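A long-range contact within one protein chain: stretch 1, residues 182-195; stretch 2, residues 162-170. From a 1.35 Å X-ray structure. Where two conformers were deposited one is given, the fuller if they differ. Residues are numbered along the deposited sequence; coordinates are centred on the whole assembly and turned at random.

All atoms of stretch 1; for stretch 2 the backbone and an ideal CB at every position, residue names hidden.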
# COMPACT_ATOMS: atom_id res chain seq x y z
N GLU A 182 22.06 -16.68 26.34
CA GLU A 182 23.37 -17.30 26.25
C GLU A 182 23.76 -17.60 24.80
O GLU A 182 24.92 -17.44 24.42
CB GLU A 182 23.44 -18.56 27.11
CG GLU A 182 23.51 -18.23 28.58
CD GLU A 182 23.58 -19.45 29.46
OE1 GLU A 182 22.81 -20.41 29.21
OE2 GLU A 182 24.40 -19.45 30.40
N VAL A 183 22.79 -18.01 23.99
CA VAL A 183 23.09 -18.25 22.58
C VAL A 183 23.32 -16.93 21.84
O VAL A 183 24.25 -16.83 21.05
CB VAL A 183 22.00 -19.12 21.91
CG1 VAL A 183 22.20 -19.17 20.40
CG2 VAL A 183 22.02 -20.52 22.51
N LEU A 184 22.51 -15.91 22.13
CA LEU A 184 22.74 -14.59 21.54
C LEU A 184 24.14 -14.09 21.89
O LEU A 184 24.85 -13.56 21.03
CB LEU A 184 21.68 -13.59 21.99
CG LEU A 184 20.25 -13.84 21.51
CD1 LEU A 184 19.26 -12.95 22.25
CD2 LEU A 184 20.14 -13.60 20.01
N ASP A 185 24.54 -14.25 23.15
CA ASP A 185 25.87 -13.85 23.59
C ASP A 185 26.95 -14.59 22.80
O ASP A 185 27.96 -14.00 22.41
CB ASP A 185 26.07 -14.16 25.08
CG ASP A 185 25.34 -13.20 26.00
OD1 ASP A 185 24.85 -12.15 25.54
OD2 ASP A 185 25.27 -13.50 27.21
N ARG A 186 26.75 -15.89 22.60
CA ARG A 186 27.73 -16.70 21.89
C ARG A 186 27.85 -16.26 20.43
O ARG A 186 28.95 -16.21 19.88
CB ARG A 186 27.35 -18.19 21.97
CG ARG A 186 28.32 -19.10 21.26
CD ARG A 186 27.94 -20.55 21.46
NE ARG A 186 26.72 -20.88 20.73
CZ ARG A 186 25.83 -21.79 21.11
NH1 ARG A 186 25.98 -22.45 22.26
NH2 ARG A 186 24.76 -22.03 20.37
N CYS A 187 26.72 -15.93 19.81
CA CYS A 187 26.73 -15.47 18.42
C CYS A 187 27.57 -14.21 18.29
O CYS A 187 28.39 -14.08 17.37
CB CYS A 187 25.31 -15.19 17.92
SG CYS A 187 24.29 -16.66 17.70
N GLU A 188 27.37 -13.29 19.22
CA GLU A 188 28.11 -12.04 19.25
C GLU A 188 29.60 -12.29 19.48
O GLU A 188 30.45 -11.67 18.83
CB GLU A 188 27.55 -11.15 20.36
CG GLU A 188 27.53 -9.69 20.03
CD GLU A 188 26.98 -8.84 21.16
OE1 GLU A 188 25.97 -9.22 21.80
OE2 GLU A 188 27.56 -7.77 21.38
N LEU A 189 29.91 -13.20 20.40
CA LEU A 189 31.30 -13.53 20.73
C LEU A 189 32.05 -14.16 19.56
O LEU A 189 33.22 -13.85 19.33
CB LEU A 189 31.37 -14.44 21.96
CG LEU A 189 32.78 -14.73 22.46
CD1 LEU A 189 33.51 -13.44 22.81
CD2 LEU A 189 32.74 -15.67 23.65
N PHE A 190 31.38 -15.04 18.81
CA PHE A 190 31.98 -15.60 17.61
C PHE A 190 32.34 -14.49 16.63
O PHE A 190 33.45 -14.46 16.09
CB PHE A 190 31.04 -16.60 16.93
CG PHE A 190 31.30 -18.03 17.30
CD1 PHE A 190 30.95 -18.52 18.56
CD2 PHE A 190 31.87 -18.90 16.38
CE1 PHE A 190 31.18 -19.84 18.89
CE2 PHE A 190 32.11 -20.22 16.71
CZ PHE A 190 31.76 -20.70 17.97
N CYS A 191 31.41 -13.57 16.40
CA CYS A 191 31.70 -12.47 15.48
C CYS A 191 32.86 -11.62 15.98
O CYS A 191 33.73 -11.23 15.21
CB CYS A 191 30.45 -11.61 15.24
SG CYS A 191 29.21 -12.44 14.24
N ARG A 192 32.88 -11.35 17.29
CA ARG A 192 33.94 -10.53 17.86
C ARG A 192 35.30 -11.18 17.66
O ARG A 192 36.25 -10.53 17.21
CB ARG A 192 33.68 -10.31 19.35
CG ARG A 192 34.70 -9.40 20.00
CD ARG A 192 34.41 -9.21 21.48
NE ARG A 192 35.41 -8.37 22.12
CZ ARG A 192 35.25 -7.07 22.35
NH1 ARG A 192 34.13 -6.46 21.99
NH2 ARG A 192 36.22 -6.37 22.93
N ARG A 193 35.39 -12.47 18.00
CA ARG A 193 36.66 -13.18 17.92
C ARG A 193 37.13 -13.39 16.48
O ARG A 193 38.31 -13.24 16.18
CB ARG A 193 36.58 -14.52 18.66
CG ARG A 193 36.36 -14.38 20.16
CD ARG A 193 37.57 -13.79 20.87
NE ARG A 193 37.25 -13.44 22.26
CZ ARG A 193 37.10 -14.32 23.25
NH1 ARG A 193 37.24 -15.62 23.02
NH2 ARG A 193 36.81 -13.89 24.47
N VAL A 194 36.20 -13.74 15.59
CA VAL A 194 36.55 -13.93 14.18
C VAL A 194 36.96 -12.59 13.55
O VAL A 194 37.97 -12.53 12.85
CB VAL A 194 35.45 -14.63 13.37
CG1 VAL A 194 35.86 -14.73 11.90
CG2 VAL A 194 35.19 -16.03 13.92
N ARG A 195 36.21 -11.52 13.82
CA ARG A 195 36.60 -10.20 13.34
C ARG A 195 38.00 -9.81 13.82
O ARG A 195 38.79 -9.29 13.03
CB ARG A 195 35.58 -9.12 13.73
CG ARG A 195 36.03 -7.70 13.37
CD ARG A 195 36.21 -7.51 11.87
NE ARG A 195 34.92 -7.45 11.18
CZ ARG A 195 34.68 -7.98 9.98
NH1 ARG A 195 35.64 -8.62 9.32
NH2 ARG A 195 33.47 -7.87 9.44
N UNK A 162 36.37 -14.20 2.65
CA UNK A 162 35.13 -14.31 3.41
C UNK A 162 35.10 -15.68 4.07
O UNK A 162 35.63 -16.65 3.52
CB UNK A 162 33.91 -14.10 2.52
N UNK A 163 34.50 -15.76 5.26
CA UNK A 163 34.38 -17.02 5.98
C UNK A 163 32.98 -17.10 6.59
O UNK A 163 32.40 -16.07 6.94
CB UNK A 163 35.46 -17.14 7.06
N UNK A 164 32.44 -18.32 6.70
CA UNK A 164 31.09 -18.51 7.21
C UNK A 164 31.08 -19.42 8.44
O UNK A 164 31.89 -20.33 8.56
CB UNK A 164 30.19 -19.09 6.12
N UNK A 165 30.15 -19.16 9.36
CA UNK A 165 30.03 -19.95 10.59
C UNK A 165 28.61 -19.79 11.13
O UNK A 165 27.96 -18.78 10.86
CB UNK A 165 31.06 -19.52 11.63
N UNK A 166 28.12 -20.80 11.85
CA UNK A 166 26.79 -20.73 12.47
C UNK A 166 26.85 -21.10 13.96
O UNK A 166 26.80 -22.28 14.32
CB UNK A 166 25.82 -21.66 11.74
N UNK A 167 26.94 -20.08 14.83
CA UNK A 167 27.00 -20.31 16.27
C UNK A 167 25.63 -20.28 16.95
O UNK A 167 25.56 -20.21 18.19
CB UNK A 167 27.91 -19.26 16.92
N UNK A 168 24.55 -20.34 16.17
CA UNK A 168 23.21 -20.07 16.70
C UNK A 168 22.44 -21.29 17.21
O UNK A 168 21.24 -21.20 17.46
CB UNK A 168 22.38 -19.39 15.61
N UNK A 169 23.12 -22.41 17.40
CA UNK A 169 22.50 -23.57 18.02
C UNK A 169 21.67 -24.40 17.06
O UNK A 169 21.62 -24.12 15.86
CB UNK A 169 21.62 -23.12 19.19
N UNK A 170 20.99 -25.43 17.58
CA UNK A 170 20.27 -26.37 16.72
C UNK A 170 19.14 -25.72 15.92
O UNK A 170 18.45 -24.80 16.39
CB UNK A 170 19.70 -27.51 17.57

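Stretch 1 is helical throughout. The strand at 162-165 runs nearly antiparallel to it, with an angle of 157° between directions. The chain then turns in, and position 167 comes closest to the helix backbone.

Position 162 has extended backbone angles, and its ideal CB has no helix atom within 5.5 Å. The residue is Ala162.

Position 163 points toward the helix. Its ideal CB lies 5.4 Å from Val194 CG1, so a gap remains to be filled by a modest apolar side chain such as valine, leucine or isoleucine. It is Val163. Its CG2 reaches to 4.0 Å from Val194 CG1.

Position 164 is out of reach of the helix, as expected from strand alternation. Stretch 1 allows many residues. It is Lys164.

Position 165 points toward the helix again. Its ideal CB is 4.9 Å from Phe190 CD2, and Cys191 and Val194 lie further along. The space is wide and apolar, which suits a large side chain: leucine, methionine or an aromatic. It is Phe165, chi1 p. The ring's CE2 lies 4.0 Å from Phe190 CB and also 4.0 Å from Cys191 SG, with the sulfur at the ring edge. Val194 CG2 sits over one face.

Position 166 directs its CB away from the helix. Stretch 1 leaves the choice open. It is Asp166, which turns back on its own loop: OD1 of Asp166 accepts a hydrogen bond from the backbone N of position 168 at 2.9 Å.

Position 167 faces the helix at close range. Its ideal CB is 3.5 Å from Phe190 CD1 and 4.2 Å from Cys187 CA. A compact apolar residue is favoured, and phi of -93° does not exclude proline. It is Pro167. Its CB lies over the Phe190 ring, 3.8 Å from the centroid, a CH-pi contact. Its CG packs 3.7 Å from Cys187 CA. Its carbonyl O accepts two hydrogen bonds from Arg186, from NE at 2.9 Å and NH2 at 3.0 Å. These need only the backbone.

Position 168 points away overall, yet its ideal CB is 3.9 Å from Cys187 SG. A small residue such as alanine or serine would suit. It is Ala168, with CB 3.8 Å from Cys187 SG.

Position 169 has phi of 82°, which favours glycine. An ideal CB would also lie 3.5 Å from Arg186 NH2. It is Gly169.

Position 170 points sideways, with no helix atom within 5.5 Å of its ideal CB. Its phi of -63° permits proline among others. It is Pro170.

Stretch 2 162-170: AVKFDPAGP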
# COMPACT_ATOMS: atom_id res chain seq x y z
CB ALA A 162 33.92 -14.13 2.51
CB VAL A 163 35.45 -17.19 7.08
CG1 VAL A 163 36.85 -17.28 6.46
CG2 VAL A 163 35.37 -16.04 8.10
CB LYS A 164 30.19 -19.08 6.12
CG LYS A 164 28.71 -19.10 6.49
CD LYS A 164 27.81 -19.14 5.25
CE LYS A 164 27.52 -20.56 4.81
NZ LYS A 164 26.57 -20.62 3.66
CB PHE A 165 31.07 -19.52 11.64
CG PHE A 165 31.15 -18.04 11.84
CD1 PHE A 165 31.92 -17.25 11.00
CD2 PHE A 165 30.44 -17.43 12.86
CE1 PHE A 165 31.97 -15.87 11.16
CE2 PHE A 165 30.48 -16.05 13.04
CZ PHE A 165 31.25 -15.27 12.18
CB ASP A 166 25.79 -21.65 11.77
CG ASP A 166 24.39 -21.54 12.37
OD1 ASP A 166 24.20 -20.72 13.30
OD2 ASP A 166 23.47 -22.26 11.92
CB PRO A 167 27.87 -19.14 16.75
CG PRO A 167 27.51 -18.03 15.82
CD PRO A 167 27.13 -18.66 14.49
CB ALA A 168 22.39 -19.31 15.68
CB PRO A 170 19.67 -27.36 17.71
CG PRO A 170 20.58 -27.30 18.90
CD PRO A 170 20.95 -25.84 18.99
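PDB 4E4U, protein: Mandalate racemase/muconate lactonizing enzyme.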